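Local coordinates for uncharacterized protein (Anabaena variabilis, PDB 3OT2) that is of unknown function but is probably a nuclease of the Uma2 (DUF820) family, related to PD-(D/E)XK restriction endonucleases, at residues E48-S51 with V52-V56. Sequence-based numbering, arbitrary orientation.
Sequences ECVS and VINSV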
# COMPACT_ATOMS: atom_id res chain seq x y z
N GLU A 48 -21.70 -7.53 -4.77
CA GLU A 48 -21.51 -8.98 -4.81
C GLU A 48 -20.67 -9.47 -3.64
O GLU A 48 -20.91 -10.56 -3.12
CB GLU A 48 -20.85 -9.39 -6.13
CG GLU A 48 -20.95 -10.88 -6.40
CD GLU A 48 -22.34 -11.50 -6.42
OE1 GLU A 48 -23.31 -10.80 -6.79
OE2 GLU A 48 -22.44 -12.70 -6.07
N CYS A 49 -19.69 -8.68 -3.22
CA CYS A 49 -18.82 -9.02 -2.11
C CYS A 49 -19.60 -9.11 -0.80
O CYS A 49 -19.38 -10.07 -0.05
CB CYS A 49 -17.70 -8.00 -2.01
SG CYS A 49 -16.25 -8.60 -1.15
N VAL A 50 -20.51 -8.14 -0.52
CA VAL A 50 -21.35 -8.14 0.70
C VAL A 50 -22.27 -9.36 0.68
O VAL A 50 -22.44 -10.02 1.71
CB VAL A 50 -22.17 -6.82 0.83
CG1 VAL A 50 -22.95 -6.79 2.14
CG2 VAL A 50 -21.26 -5.62 0.77
N SER A 51 -22.85 -9.67 -0.49
CA SER A 51 -23.78 -10.77 -0.70
C SER A 51 -23.10 -12.12 -0.43
O SER A 51 -23.63 -12.93 0.34
CB SER A 51 -24.31 -10.71 -2.14
OG SER A 51 -25.12 -11.83 -2.45
N VAL A 52 -21.90 -12.33 -1.00
CA VAL A 52 -21.16 -13.58 -0.86
C VAL A 52 -20.71 -13.77 0.62
O VAL A 52 -20.92 -14.85 1.18
CB VAL A 52 -19.99 -13.63 -1.87
CG1 VAL A 52 -19.04 -14.76 -1.55
CG2 VAL A 52 -20.53 -13.80 -3.29
N ILE A 53 -20.14 -12.73 1.27
CA ILE A 53 -19.75 -12.84 2.68
C ILE A 53 -20.96 -13.19 3.56
O ILE A 53 -20.90 -14.13 4.36
CB ILE A 53 -19.02 -11.56 3.16
CG1 ILE A 53 -17.65 -11.40 2.44
CG2 ILE A 53 -18.84 -11.58 4.71
CD1 ILE A 53 -17.14 -10.03 2.51
N ASN A 54 -22.07 -12.45 3.41
CA ASN A 54 -23.26 -12.67 4.24
C ASN A 54 -23.88 -14.06 4.01
O ASN A 54 -24.32 -14.69 4.98
CB ASN A 54 -24.30 -11.57 4.03
CG ASN A 54 -24.03 -10.35 4.88
OD1 ASN A 54 -23.45 -10.43 5.96
ND2 ASN A 54 -24.50 -9.19 4.44
N SER A 55 -23.81 -14.59 2.76
CA SER A 55 -24.33 -15.93 2.49
C SER A 55 -23.58 -16.98 3.34
O SER A 55 -24.18 -17.97 3.75
CB SER A 55 -24.23 -16.27 1.00
OG SER A 55 -22.89 -16.55 0.65
N VAL A 56 -22.31 -16.71 3.66
CA VAL A 56 -21.43 -17.57 4.46
C VAL A 56 -21.57 -17.29 5.97
O VAL A 56 -21.64 -18.26 6.74
CB VAL A 56 -19.94 -17.43 3.98
CG1 VAL A 56 -18.97 -18.17 4.91
CG2 VAL A 56 -19.79 -17.93 2.55
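Two successive turns near the C-terminal end of helix 40-57 meet here, and Glu48, Cys49, Val50 and Ser51 each pair with the residue four positions on. Four consecutive i to i+4 hydrogen bonds show regular alpha-helical geometry: Val52 N to Glu48 O, Ile53 N to Cys49 O, Asn54 N to Val50 O and Ser55 N to Ser51 O. The first three are nearly straight, at 160° or more at the hydrogen, whereas the last bends to 149°. Beyond it the pattern slackens, for Val56 N makes weak bonds to Val52 O and Ile53 O. Ser55 turns its hydroxyl back onto the helix: with chi1 at 74°, OG sits between its own backbone N and carbonyl carbon and donates to Val52 O, three residues earlier, at 2.7 Å.

On the buried side, Cys49 SG approaches the end of Ile53, 4.0 Å from CD1, an apolar contact. The Ile53 chain runs back over the preceding turn, bringing CD1 within 3.4 Å of Cys49 O. To one side, Val50 and Asn54 lie alongside each other and point the same way, CG1 of Val50 standing 3.7 Å from ND2 of Asn54. To the other, Glu48 bends at chi2, which brings OE2 to 3.5 Å from Val52 CG2 as the two side chains cross at a slant, a carboxylate oxygen resting against a methyl group.

The helix packs on the mixed sheet: Cys49 and Val50 touch Ile82 of strand 82-86, Val50 and Ile53 reach Ala65 of strand 63-67, and Ile53 also meets Trp108 and Ile110 of strand 108-112. Asn54 OD1 accepts a hydrogen bond from Ala65 N, tying the helix to strand 63-67, while Trp185 near the C-terminus covers Glu48, Cys49 and Val52.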